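Local coordinates for protein salmonella plasmid virulence: SpvB (Salmonella typhimurium, PDB 6P0X) that forms the N-terminal domain of a secreted virulence toxin that as a whole probably ADP-ribosylates an arginine of host actin and so blocks filament assembly, at residues 158-163 / 204-209; 198-203 / 279-284; 188-193 / 262-267; 51-56 / 169-174. One frame throughout, in Å; residues are numbered along the deposited sequence.

In the fold
All four contacts lie in a domain of strands and loops. Interaction 4 pairs strand 55-58 with strand 165-175, its centre about 4 Å from the centre of the chain. Interactions 1 to 3 cluster further out, centres 12 to 16 Å apart, and share the long loop between strands 181-188 and 209-211, which reads 188-193, 198-203, 204-209 in sequence. Their partners are the turn 159-162, strand 280-282 and loop 262-267. Interaction 4 closes before interactions 2 and 3 open; its segments alternate with those of interaction 1. Interactions 1 and 4 touch through R209 and L170 and border one acrylic acid: the long loop, tied to three places, meets the central strand pair at that site.

Interaction 1: residues 158-163 / 204-209; sequences SDPQAA and DRSAMR. With AKR (acrylic acid), chain D.
P160 and A207 meet where the chain leaves the strand that holds S158 in a type I turn, D159 to A162, and packs against the loop that leads into strand 209-211. The pyrrolidine ring supplies the apolar part of the contact: P160 CG lies 3.6 Å from A207 CB. S158 O lies 3.6 Å from the same methyl, A207 CB, on much the same side as the ring. P160 and D204 run past each other in opposite directions. CG of D204 is roughly anti to its backbone N (chi1 -151°), which brings it to 3.7 Å from P160 CB, and D204 OD1 comes within 3.6 Å of P160 CB; D204 is poorly ordered, however, which limits the weight of this approach. S206 OG also comes to the ring, 3.8 Å from P160 CB.

The turn is braced from within. Q161 N donates to D159 OD1 over 2.9 Å, an Asx turn in which the donor stands above the carboxylate plane. A162 N closes the turn on D159 O. Outside the two segments, F278 packs on both D159 and P160.

A water joins the two backbones, accepting from S158 N and donating to A207 O, although its approach to A207 O is unusually short and the details there are doubtful. Beside it the guanidinium of R209 folds back on its own loop, R209 NH1 giving an in-plane bond of 2.8 Å to S206 O. One residue earlier M208 turns away from the proline and lines the acrylic acid pocket, its CE 3.9 Å from CB of the ligand.

Interaction 2: residues 198-203 / 279-284; sequences GNEAGR and EIRLHR
A type II turn from E200 to R203, in the loop between strands 181-188 and 209-211, meets E279 and R281 at strand 280-282, one half of a two-stranded antiparallel sheet with strand 271-273. R281, extended from CG to NE, crosses E200 at about a right angle and takes it side-on with two nitrogens. R281 NE bonds E200 OE1 at 2.9 Å on the syn side, and R281 NH2 bonds E200 OE2 at 3.0 Å, nearly straight but from above the carboxylate plane. H283 reaches the same carboxylate tip to tip, its CE1 3.3 Å from E200 OE1 at the ring edge.

The second salt bridge runs between R203 NE and E279 OE1, 2.6 Å apart, with the donor on the syn lone pair and the oxygen in the guanidinium plane. R203 NH1 also donates to N199 O within its own loop at 3.3 Å. The two guanidiniums lie flat on each other, planes 23° apart and centres 4.0 Å apart.

R205 adds a further salt bridge to E200 and a hydrogen bond with H283, while S272 bonds both R281 and E279. Two arginines stacked so closely should repel each other; with a carboxylate at the edge of each guanidinium, that repulsion is probably offset, and the edge bonds leave the faces available for stacking.

Interaction 3: residues 188-193 / 262-267; sequences AENGDN and NSWLAR. With GOL (glycerol), chain G.
W264 NE1 donates to N190 OD1 over 2.9 Å, with the oxygen in the indole plane and the amide turned 62° from it. A188 O lies near the ring plane too, 3.3 Å from W264 CH2, so the indole edge is lined by residues of 188-193.

A second grip lies further along. The amide nitrogen N193 ND2 donates to W264 O at 2.7 Å, in its own amide plane, and to S263 OG at 2.7 Å, tilted from that plane. A266 CB then rests 3.3 Å from N193 O.

N190 is fixed from within its own segment: D192 N bonds N190 OD1 at 3.0 Å from the face of the amide opposite to that used by W264 NE1, and N190 N donates to E189 OE2. Further out, R284 makes a cation-pi contact with W264 and bonds N190 O, D192 O and L265 O. A glycerol, probably from the crystallisation liquor, lies over one face of the indole.

N190 OD1 accepting from D192 N makes residues 190-192 an Asx turn, here placing one asparagine oxygen to bind both its own loop and a tryptophan from the loop before strand 271-273.

Interaction 4: residues 51-56 / 169-174; sequences CATMSI and WLVEES. With AKR (acrylic acid), chain D.
W169 N donates to I56 O over 2.8 Å, and I56 N returns a bond of 2.9 Å to W169 O, which makes these residues an antiparallel hydrogen-bonded pair. One step on, S55 and L170 form a non-hydrogen-bonded pair, where S55 CA directs a C-H toward W169 O at 3.2 Å. V171 N to M54 O, 2.9 Å, carries the ladder onward.

Side chains fill the space around these bonds. The edge of the W169 indole comes to the ladder itself, W169 CE3 being 3.4 Å from I56 O. V171 has CG1 between the backbone N and the carbonyl carbon (chi1 61°), which puts that methyl 3.7 Å from T53 CB; CG2 meets M54 CE instead. On the side of S55 and L170, L170 CD2 touches S55 CB while L170 CD1 faces the acrylic acid, whose O accepts from T53 N at 3.3 Å. T53 OG1 is hydrogen-bonded to the hydroxyl of Y186.

In the fold, strand 165-175 also pairs with 146-149, 156-159 and 181-188. L149 covers M54, I56 and V171; Y184 covers T53 and V171; and a classic bulge at E172 and E173 faces L148.

Interaction 1: residues 158-163 / 204-209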
loop_
_atom_site.group_PDB
_atom_site.type_symbol
_atom_site.label_atom_id
_atom_site.label_comp_id
_atom_site.label_asym_id
_atom_site.label_seq_id
_atom_site.Cartn_x
_atom_site.Cartn_y
_atom_site.Cartn_z
ATOM N N SER A 158 2.527 -10.444 -4.936
ATOM C CA SER A 158 2.516 -11.898 -5.017
ATOM C C SER A 158 3.142 -12.386 -6.318
ATOM O O SER A 158 3.194 -11.667 -7.321
ATOM C CB SER A 158 1.087 -12.441 -4.905
ATOM O OG SER A 158 0.428 -11.888 -3.781
ATOM N N ASP A 159 3.606 -13.632 -6.282
ATOM C CA ASP A 159 4.123 -14.311 -7.463
ATOM C C ASP A 159 3.051 -14.334 -8.548
ATOM O O ASP A 159 1.957 -14.871 -8.314
ATOM C CB ASP A 159 4.552 -15.737 -7.100
ATOM C CG ASP A 159 5.199 -16.495 -8.265
ATOM O OD1 ASP A 159 5.126 -16.055 -9.432
ATOM O OD2 ASP A 159 5.793 -17.558 -8.002
ATOM N N PRO A 160 3.314 -13.775 -9.731
ATOM C CA PRO A 160 2.294 -13.798 -10.792
ATOM C C PRO A 160 1.886 -15.201 -11.207
ATOM O O PRO A 160 0.760 -15.390 -11.680
ATOM C CB PRO A 160 2.970 -13.033 -11.938
ATOM C CG PRO A 160 3.957 -12.138 -11.243
ATOM C CD PRO A 160 4.490 -12.977 -10.115
ATOM N N GLN A 161 2.763 -16.189 -11.051
ATOM C CA GLN A 161 2.441 -17.566 -11.402
ATOM C C GLN A 161 1.901 -18.369 -10.224
ATOM O O GLN A 161 1.607 -19.557 -10.388
ATOM C CB GLN A 161 3.680 -18.271 -11.969
ATOM C CG GLN A 161 4.155 -17.754 -13.321
ATOM C CD GLN A 161 3.019 -17.325 -14.235
ATOM O OE1 GLN A 161 2.978 -16.182 -14.690
ATOM N NE2 GLN A 161 2.097 -18.243 -14.516
ATOM N N ALA A 162 1.759 -17.755 -9.048
ATOM C CA ALA A 162 1.287 -18.472 -7.858
ATOM C C ALA A 162 0.744 -17.418 -6.886
ATOM O O ALA A 162 1.483 -16.893 -6.052
ATOM C CB ALA A 162 2.385 -19.304 -7.225
ATOM N N ALA A 163 -0.552 -17.119 -7.021
ATOM C CA ALA A 163 -1.175 -16.056 -6.236
ATOM C C ALA A 163 -1.123 -16.326 -4.737
ATOM O O ALA A 163 -1.185 -15.386 -3.937
ATOM C CB ALA A 163 -2.623 -15.856 -6.689
ATOM N N ASP A 204 7.293 -11.253 -17.004
ATOM C CA ASP A 204 6.021 -11.098 -16.306
ATOM C C ASP A 204 6.120 -9.881 -15.398
ATOM O O ASP A 204 6.875 -9.884 -14.420
ATOM C CB ASP A 204 5.659 -12.350 -15.513
ATOM C CG ASP A 204 4.156 -12.535 -15.384
ATOM O OD1 ASP A 204 3.448 -11.529 -15.151
ATOM O OD2 ASP A 204 3.681 -13.680 -15.529
ATOM N N ARG A 205 5.352 -8.844 -15.719
ATOM C CA ARG A 205 5.510 -7.548 -15.082
ATOM C C ARG A 205 4.314 -7.154 -14.224
ATOM O O ARG A 205 4.234 -6.005 -13.787
ATOM C CB ARG A 205 5.768 -6.491 -16.153
ATOM C CG ARG A 205 4.732 -6.499 -17.258
ATOM C CD ARG A 205 5.057 -5.470 -18.316
ATOM N NE ARG A 205 6.486 -5.450 -18.617
ATOM C CZ ARG A 205 7.068 -6.235 -19.517
ATOM N NH1 ARG A 205 6.344 -7.107 -20.212
ATOM N NH2 ARG A 205 8.375 -6.150 -19.723
ATOM N N SER A 206 3.414 -8.083 -13.923
ATOM C CA SER A 206 2.177 -7.734 -13.239
ATOM C C SER A 206 2.280 -7.816 -11.720
ATOM O O SER A 206 1.284 -7.562 -11.034
ATOM C CB SER A 206 1.039 -8.637 -13.722
ATOM O OG SER A 206 1.206 -9.957 -13.243
ATOM N N ALA A 207 3.451 -8.150 -11.174
ATOM C CA ALA A 207 3.546 -8.392 -9.737
ATOM C C ALA A 207 3.514 -7.101 -8.928
ATOM O O ALA A 207 2.891 -7.055 -7.861
ATOM C CB ALA A 207 4.820 -9.174 -9.418
ATOM N N MET A 208 4.160 -6.045 -9.421
ATOM C CA MET A 208 4.347 -4.837 -8.628
ATOM C C MET A 208 3.011 -4.171 -8.305
ATOM O O MET A 208 2.056 -4.222 -9.084
ATOM C CB MET A 208 5.271 -3.860 -9.365
ATOM C CG MET A 208 5.512 -2.542 -8.639
ATOM S SD MET A 208 6.275 -2.767 -7.011
ATOM C CE MET A 208 6.282 -1.081 -6.398
ATOM N N ARG A 209 2.950 -3.555 -7.128
ATOM C CA ARG A 209 1.783 -2.815 -6.666
ATOM C C ARG A 209 2.205 -1.386 -6.357
ATOM O O ARG A 209 3.113 -1.166 -5.549
ATOM C CB ARG A 209 1.173 -3.472 -5.426
ATOM C CG ARG A 209 0.600 -4.856 -5.670
ATOM C CD ARG A 209 -0.450 -4.816 -6.763
ATOM N NE ARG A 209 -1.201 -6.065 -6.852
ATOM C CZ ARG A 209 -1.015 -6.975 -7.799
ATOM N NH1 ARG A 209 -0.094 -6.779 -8.733
ATOM N NH2 ARG A 209 -1.741 -8.084 -7.811
HETATM C CA AKR D . 3.519 -0.287 -2.443
HETATM C CB AKR D . 4.418 -1.113 -2.926
HETATM C C AKR D . 3.908 0.690 -1.337
HETATM O O AKR D . 4.093 0.275 -0.159
HETATM O OXT AKR D . 4.042 1.912 -1.608
HETATM O O HOH W 1 1.298 -8.752 -6.895
#

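Interaction 2: residues 198-203 / 279-284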
loop_
_atom_site.group_PDB
_atom_site.type_symbol
_atom_site.label_atom_id
_atom_site.label_comp_id
_atom_site.label_asym_id
_atom_site.label_seq_id
_atom_site.Cartn_x
_atom_site.Cartn_y
_atom_site.Cartn_z
ATOM N N GLY A 198 12.519 -7.412 -27.492
ATOM C CA GLY A 198 13.892 -7.435 -27.009
ATOM C C GLY A 198 13.992 -7.702 -25.517
ATOM O O GLY A 198 13.602 -8.766 -25.021
ATOM N N ASN A 199 14.524 -6.717 -24.789
ATOM C CA ASN A 199 14.793 -6.881 -23.364
ATOM C C ASN A 199 13.521 -7.031 -22.540
ATOM O O ASN A 199 13.580 -7.560 -21.424
ATOM C CB ASN A 199 15.607 -5.687 -22.856
ATOM C CG ASN A 199 15.967 -5.802 -21.387
ATOM O OD1 ASN A 199 16.322 -6.878 -20.905
ATOM N ND2 ASN A 199 15.871 -4.691 -20.665
ATOM N N GLU A 200 12.374 -6.609 -23.068
ATOM C CA GLU A 200 11.116 -6.691 -22.343
ATOM C C GLU A 200 10.296 -7.913 -22.721
ATOM O O GLU A 200 9.218 -8.118 -22.154
ATOM C CB GLU A 200 10.284 -5.428 -22.575
ATOM C CG GLU A 200 11.000 -4.136 -22.232
ATOM C CD GLU A 200 11.050 -3.880 -20.739
ATOM O OE1 GLU A 200 10.485 -4.692 -19.975
ATOM O OE2 GLU A 200 11.646 -2.859 -20.331
ATOM N N ALA A 201 10.780 -8.729 -23.651
ATOM C CA ALA A 201 10.014 -9.879 -24.100
ATOM C C ALA A 201 10.042 -10.977 -23.043
ATOM O O ALA A 201 11.073 -11.228 -22.412
ATOM C CB ALA A 201 10.565 -10.402 -25.427
ATOM N N GLY A 202 8.896 -11.625 -22.849
ATOM C CA GLY A 202 8.818 -12.757 -21.949
ATOM C C GLY A 202 9.013 -12.432 -20.489
ATOM O O GLY A 202 9.310 -13.330 -19.698
ATOM N N ARG A 203 8.838 -11.174 -20.101
ATOM C CA ARG A 203 8.951 -10.761 -18.710
ATOM C C ARG A 203 7.542 -10.628 -18.151
ATOM O O ARG A 203 6.689 -9.974 -18.763
ATOM C CB ARG A 203 9.705 -9.433 -18.597
ATOM C CG ARG A 203 11.158 -9.488 -19.067
ATOM C CD ARG A 203 11.931 -8.242 -18.657
ATOM N NE ARG A 203 12.683 -8.390 -17.412
ATOM C CZ ARG A 203 14.008 -8.309 -17.324
ATOM N NH1 ARG A 203 14.735 -8.073 -18.410
ATOM N NH2 ARG A 203 14.608 -8.448 -16.147
ATOM N N GLU A 279 9.912 -12.407 -10.307
ATOM C CA GLU A 279 10.281 -11.114 -10.866
ATOM C C GLU A 279 9.290 -10.043 -10.431
ATOM O O GLU A 279 8.072 -10.250 -10.450
ATOM C CB GLU A 279 10.348 -11.185 -12.395
ATOM C CG GLU A 279 10.641 -9.849 -13.081
ATOM C CD GLU A 279 11.135 -10.001 -14.519
ATOM O OE1 GLU A 279 11.680 -9.017 -15.074
ATOM O OE2 GLU A 279 10.963 -11.093 -15.105
ATOM N N ILE A 280 9.825 -8.897 -10.022
ATOM C CA ILE A 280 9.037 -7.706 -9.731
ATOM C C ILE A 280 9.656 -6.585 -10.553
ATOM O O ILE A 280 10.729 -6.082 -10.212
ATOM C CB ILE A 280 9.027 -7.357 -8.239
ATOM C CG1 ILE A 280 8.463 -8.521 -7.423
ATOM C CG2 ILE A 280 8.231 -6.087 -7.997
ATOM C CD1 ILE A 280 8.418 -8.241 -5.931
ATOM N N ARG A 281 8.998 -6.199 -11.641
ATOM C CA ARG A 281 9.527 -5.197 -12.555
ATOM C C ARG A 281 8.811 -3.872 -12.335
ATOM O O ARG A 281 7.597 -3.840 -12.115
ATOM C CB ARG A 281 9.368 -5.655 -14.007
ATOM C CG ARG A 281 10.052 -4.768 -15.032
ATOM C CD ARG A 281 10.484 -5.580 -16.248
ATOM N NE ARG A 281 11.270 -4.800 -17.204
ATOM C CZ ARG A 281 12.567 -4.534 -17.072
ATOM N NH1 ARG A 281 13.237 -4.973 -16.012
ATOM N NH2 ARG A 281 13.196 -3.823 -17.999
ATOM N N LEU A 282 9.569 -2.775 -12.382
ATOM C CA LEU A 282 9.024 -1.438 -12.170
ATOM C C LEU A 282 9.179 -0.619 -13.443
ATOM O O LEU A 282 10.301 -0.406 -13.917
ATOM C CB LEU A 282 9.707 -0.733 -10.996
ATOM C CG LEU A 282 9.171 -1.065 -9.601
ATOM C CD1 LEU A 282 9.744 -2.385 -9.104
ATOM C CD2 LEU A 282 9.462 0.065 -8.623
ATOM N N HIS A 283 8.054 -0.155 -13.984
ATOM C CA HIS A 283 8.043 0.700 -15.162
ATOM C C HIS A 283 7.567 2.111 -14.862
ATOM O O HIS A 283 7.593 2.961 -15.758
ATOM C CB HIS A 283 7.145 0.097 -16.252
ATOM C CG HIS A 283 7.711 -1.121 -16.912
ATOM N ND1 HIS A 283 8.787 -1.070 -17.773
ATOM C CD2 HIS A 283 7.337 -2.422 -16.855
ATOM C CE1 HIS A 283 9.056 -2.287 -18.212
ATOM N NE2 HIS A 283 8.192 -3.127 -17.669
ATOM N N ARG A 284 7.132 2.389 -13.637
ATOM C CA ARG A 284 6.409 3.615 -13.342
ATOM C C ARG A 284 7.194 4.504 -12.389
ATOM O O ARG A 284 7.997 4.030 -11.575
ATOM C CB ARG A 284 5.026 3.311 -12.740
ATOM C CG ARG A 284 4.218 2.281 -13.520
ATOM C CD ARG A 284 4.189 2.589 -15.011
ATOM N NE ARG A 284 3.867 1.397 -15.794
ATOM C CZ ARG A 284 3.748 1.375 -17.118
ATOM N NH1 ARG A 284 3.458 0.239 -17.740
ATOM N NH2 ARG A 284 3.915 2.487 -17.825
HETATM O O HOH W 2 16.223 -3.672 -17.529
#

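Interaction 3: residues 188-193 / 262-267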
loop_
_atom_site.group_PDB
_atom_site.type_symbol
_atom_site.label_atom_id
_atom_site.label_comp_id
_atom_site.label_asym_id
_atom_site.label_seq_id
_atom_site.Cartn_x
_atom_site.Cartn_y
_atom_site.Cartn_z
ATOM N N ALA A 188 -1.917 -2.544 -10.104
ATOM C CA ALA A 188 -0.978 -3.556 -10.562
ATOM C C ALA A 188 -0.201 -3.055 -11.772
ATOM O O ALA A 188 -0.763 -2.424 -12.672
ATOM C CB ALA A 188 -1.717 -4.844 -10.916
ATOM N N GLU A 189 1.095 -3.349 -11.795
ATOM C CA GLU A 189 1.918 -2.990 -12.942
ATOM C C GLU A 189 1.449 -3.748 -14.181
ATOM O O GLU A 189 0.944 -4.870 -14.099
ATOM C CB GLU A 189 3.391 -3.289 -12.646
ATOM C CG GLU A 189 4.355 -3.008 -13.797
ATOM C CD GLU A 189 4.518 -1.537 -14.100
ATOM O OE1 GLU A 189 5.486 -0.931 -13.592
ATOM O OE2 GLU A 189 3.684 -0.987 -14.849
ATOM N N ASN A 190 1.594 -3.116 -15.341
ATOM C CA ASN A 190 1.213 -3.734 -16.606
ATOM C C ASN A 190 2.206 -3.280 -17.671
ATOM O O ASN A 190 3.277 -2.742 -17.366
ATOM C CB ASN A 190 -0.249 -3.403 -16.946
ATOM C CG ASN A 190 -0.517 -1.910 -17.020
ATOM O OD1 ASN A 190 0.306 -1.137 -17.506
ATOM N ND2 ASN A 190 -1.682 -1.498 -16.535
ATOM N N GLY A 191 1.852 -3.477 -18.940
ATOM C CA GLY A 191 2.758 -3.156 -20.025
ATOM C C GLY A 191 2.381 -1.928 -20.829
ATOM O O GLY A 191 2.886 -1.737 -21.939
ATOM N N ASP A 192 1.511 -1.083 -20.278
ATOM C CA ASP A 192 1.096 0.129 -20.974
ATOM C C ASP A 192 2.302 0.984 -21.336
ATOM O O ASP A 192 3.154 1.270 -20.488
ATOM C CB ASP A 192 0.127 0.937 -20.111
ATOM C CG ASP A 192 -1.162 0.198 -19.828
ATOM O OD1 ASP A 192 -1.384 -0.869 -20.437
ATOM O OD2 ASP A 192 -1.956 0.689 -18.997
ATOM N N ASN A 193 2.376 1.373 -22.608
ATOM C CA ASN A 193 3.425 2.239 -23.145
ATOM C C ASN A 193 4.810 1.611 -23.049
ATOM O O ASN A 193 5.819 2.324 -23.067
ATOM C CB ASN A 193 3.417 3.609 -22.455
ATOM C CG ASN A 193 2.102 4.338 -22.630
ATOM O OD1 ASN A 193 1.568 4.423 -23.736
ATOM N ND2 ASN A 193 1.563 4.859 -21.531
ATOM N N ASN A 262 -5.739 8.791 -19.688
ATOM C CA ASN A 262 -4.636 8.165 -20.404
ATOM C C ASN A 262 -3.987 7.088 -19.544
ATOM O O ASN A 262 -4.295 6.927 -18.359
ATOM C CB ASN A 262 -3.583 9.205 -20.806
ATOM C CG ASN A 262 -4.155 10.313 -21.664
ATOM O OD1 ASN A 262 -4.629 11.326 -21.150
ATOM N ND2 ASN A 262 -4.110 10.130 -22.979
ATOM N N SER A 263 -3.062 6.359 -20.155
ATOM C CA SER A 263 -2.298 5.336 -19.462
ATOM C C SER A 263 -1.044 5.952 -18.849
ATOM O O SER A 263 -0.547 6.985 -19.301
ATOM C CB SER A 263 -1.931 4.202 -20.422
ATOM O OG SER A 263 -1.158 4.682 -21.509
ATOM N N TRP A 264 -0.530 5.303 -17.809
ATOM C CA TRP A 264 0.618 5.856 -17.106
ATOM C C TRP A 264 1.881 5.759 -17.952
ATOM O O TRP A 264 2.001 4.916 -18.844
ATOM C CB TRP A 264 0.825 5.161 -15.756
ATOM C CG TRP A 264 0.738 3.655 -15.743
ATOM C CD1 TRP A 264 0.755 2.804 -16.815
ATOM C CD2 TRP A 264 0.621 2.829 -14.579
ATOM N NE1 TRP A 264 0.655 1.499 -16.385
ATOM C CE2 TRP A 264 0.571 1.490 -15.017
ATOM C CE3 TRP A 264 0.552 3.094 -13.208
ATOM C CZ2 TRP A 264 0.455 0.420 -14.131
ATOM C CZ3 TRP A 264 0.438 2.030 -12.329
ATOM C CH2 TRP A 264 0.391 0.710 -12.793
ATOM N N LEU A 265 2.826 6.649 -17.664
ATOM C CA LEU A 265 4.045 6.738 -18.452
ATOM C C LEU A 265 4.989 5.586 -18.129
ATOM O O LEU A 265 4.958 5.013 -17.039
ATOM C CB LEU A 265 4.751 8.069 -18.190
ATOM C CG LEU A 265 4.028 9.342 -18.632
ATOM C CD1 LEU A 265 4.760 10.571 -18.121
ATOM C CD2 LEU A 265 3.912 9.380 -20.146
ATOM N N ALA A 266 5.846 5.263 -19.091
ATOM C CA ALA A 266 6.885 4.260 -18.913
ATOM C C ALA A 266 8.204 4.979 -18.678
ATOM O O ALA A 266 8.585 5.854 -19.462
ATOM C CB ALA A 266 6.985 3.343 -20.133
ATOM N N ARG A 267 8.894 4.613 -17.601
ATOM C CA ARG A 267 10.121 5.297 -17.228
ATOM C C ARG A 267 11.279 4.865 -18.118
ATOM O O ARG A 267 11.241 3.825 -18.781
ATOM C CB ARG A 267 10.466 5.027 -15.763
ATOM C CG ARG A 267 10.681 3.561 -15.441
ATOM C CD ARG A 267 10.669 3.316 -13.939
ATOM N NE ARG A 267 11.831 3.897 -13.273
ATOM C CZ ARG A 267 11.930 4.062 -11.958
ATOM N NH1 ARG A 267 10.924 3.700 -11.167
ATOM N NH2 ARG A 267 13.028 4.592 -11.435
HETATM C C1 GOL G . -4.203 4.322 -15.168
HETATM O O1 GOL G . -4.445 4.542 -13.814
HETATM C C2 GOL G . -3.082 3.261 -15.252
HETATM O O2 GOL G . -2.625 3.082 -16.556
HETATM C C3 GOL G . -3.724 1.980 -14.661
HETATM O O3 GOL G . -2.925 0.905 -15.042
#

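Interaction 4: residues 51-56 / 169-174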
loop_
_atom_site.group_PDB
_atom_site.type_symbol
_atom_site.label_atom_id
_atom_site.label_comp_id
_atom_site.label_asym_id
_atom_site.label_seq_id
_atom_site.Cartn_x
_atom_site.Cartn_y
_atom_site.Cartn_z
ATOM N N CYS A 51 8.286 6.596 -0.439
ATOM C CA CYS A 51 7.045 6.870 0.286
ATOM C C CYS A 51 6.219 5.585 0.215
ATOM O O CYS A 51 5.487 5.357 -0.751
ATOM C CB CYS A 51 6.287 8.056 -0.293
ATOM S SG CYS A 51 4.686 8.341 0.505
ATOM N N ALA A 52 6.387 4.734 1.217
ATOM C CA ALA A 52 5.754 3.428 1.243
ATOM C C ALA A 52 4.753 3.350 2.387
ATOM O O ALA A 52 4.916 3.998 3.427
ATOM C CB ALA A 52 6.793 2.309 1.382
ATOM N N THR A 53 3.714 2.548 2.186
ATOM C CA THR A 53 2.728 2.311 3.223
ATOM C C THR A 53 3.181 1.151 4.109
ATOM O O THR A 53 4.099 0.397 3.775
ATOM C CB THR A 53 1.356 2.010 2.612
ATOM O OG1 THR A 53 1.435 0.831 1.798
ATOM C CG2 THR A 53 0.875 3.180 1.757
ATOM N N MET A 54 2.522 1.020 5.257
ATOM C CA MET A 54 2.823 -0.062 6.180
ATOM C C MET A 54 2.536 -1.412 5.529
ATOM O O MET A 54 1.630 -1.547 4.701
ATOM C CB MET A 54 1.997 0.100 7.456
ATOM C CG MET A 54 2.241 -0.957 8.511
ATOM S SD MET A 54 1.403 -0.544 10.050
ATOM C CE MET A 54 -0.304 -0.810 9.575
ATOM N N SER A 55 3.322 -2.420 5.905
ATOM C CA SER A 55 3.165 -3.745 5.324
ATOM C C SER A 55 3.682 -4.810 6.280
ATOM O O SER A 55 4.470 -4.537 7.190
ATOM C CB SER A 55 3.898 -3.860 3.984
ATOM O OG SER A 55 5.300 -3.822 4.179
ATOM N N ILE A 56 3.217 -6.033 6.055
ATOM C CA ILE A 56 3.834 -7.237 6.601
ATOM C C ILE A 56 4.572 -7.916 5.455
ATOM O O ILE A 56 4.087 -7.926 4.320
ATOM C CB ILE A 56 2.787 -8.177 7.233
ATOM C CG1 ILE A 56 1.972 -7.452 8.311
ATOM C CG2 ILE A 56 3.451 -9.406 7.823
ATOM C CD1 ILE A 56 2.809 -6.817 9.408
ATOM N N TRP A 169 2.117 -8.102 2.274
ATOM C CA TRP A 169 0.730 -7.711 2.502
ATOM C C TRP A 169 0.730 -6.225 2.839
ATOM O O TRP A 169 1.251 -5.820 3.886
ATOM C CB TRP A 169 0.097 -8.527 3.626
ATOM C CG TRP A 169 0.036 -10.005 3.374
ATOM C CD1 TRP A 169 -1.043 -10.719 2.933
ATOM C CD2 TRP A 169 1.096 -10.954 3.556
ATOM N NE1 TRP A 169 -0.719 -12.051 2.832
ATOM C CE2 TRP A 169 0.587 -12.222 3.210
ATOM C CE3 TRP A 169 2.424 -10.854 3.982
ATOM C CZ2 TRP A 169 1.361 -13.380 3.270
ATOM C CZ3 TRP A 169 3.191 -12.005 4.043
ATOM C CH2 TRP A 169 2.656 -13.252 3.689
ATOM N N LEU A 170 0.153 -5.418 1.951
ATOM C CA LEU A 170 0.130 -3.971 2.108
ATOM C C LEU A 170 -1.104 -3.548 2.892
ATOM O O LEU A 170 -2.181 -4.131 2.733
ATOM C CB LEU A 170 0.135 -3.296 0.735
ATOM C CG LEU A 170 1.180 -3.801 -0.263
ATOM C CD1 LEU A 170 1.049 -3.077 -1.590
ATOM C CD2 LEU A 170 2.583 -3.631 0.295
ATOM N N VAL A 171 -0.942 -2.524 3.739
ATOM C CA VAL A 171 -2.070 -2.049 4.532
ATOM C C VAL A 171 -3.187 -1.617 3.598
ATOM O O VAL A 171 -2.975 -0.857 2.643
ATOM C CB VAL A 171 -1.644 -0.921 5.487
ATOM C CG1 VAL A 171 -1.102 0.288 4.730
ATOM C CG2 VAL A 171 -2.819 -0.516 6.368
ATOM N N GLU A 172 -4.379 -2.138 3.843
ATOM C CA GLU A 172 -5.508 -1.896 2.964
ATOM C C GLU A 172 -6.638 -1.144 3.635
ATOM O O GLU A 172 -7.330 -0.376 2.961
ATOM C CB GLU A 172 -6.039 -3.225 2.402
ATOM C CG GLU A 172 -6.756 -3.085 1.069
ATOM C CD GLU A 172 -7.085 -4.424 0.441
ATOM O OE1 GLU A 172 -6.750 -5.466 1.044
ATOM O OE2 GLU A 172 -7.681 -4.436 -0.657
ATOM N N GLU A 173 -6.845 -1.328 4.937
ATOM C CA GLU A 173 -7.856 -0.520 5.609
ATOM C C GLU A 173 -7.488 -0.341 7.073
ATOM O O GLU A 173 -6.990 -1.267 7.714
ATOM C CB GLU A 173 -9.253 -1.139 5.493
ATOM C CG GLU A 173 -10.338 -0.310 6.165
ATOM C CD GLU A 173 -11.700 -0.979 6.145
ATOM O OE1 GLU A 173 -12.672 -0.355 6.625
ATOM O OE2 GLU A 173 -11.798 -2.129 5.666
ATOM N N SER A 174 -7.731 0.861 7.591
ATOM C CA SER A 174 -7.507 1.177 8.994
ATOM C C SER A 174 -8.770 1.789 9.576
ATOM O O SER A 174 -9.461 2.558 8.901
ATOM C CB SER A 174 -6.335 2.147 9.170
ATOM O OG SER A 174 -5.191 1.681 8.483
HETATM C CA AKR D . 3.519 -0.287 -2.443
HETATM C CB AKR D . 4.418 -1.113 -2.926
HETATM C C AKR D . 3.908 0.690 -1.337
HETATM O O AKR D . 4.093 0.275 -0.159
HETATM O OXT AKR D . 4.042 1.912 -1.608
#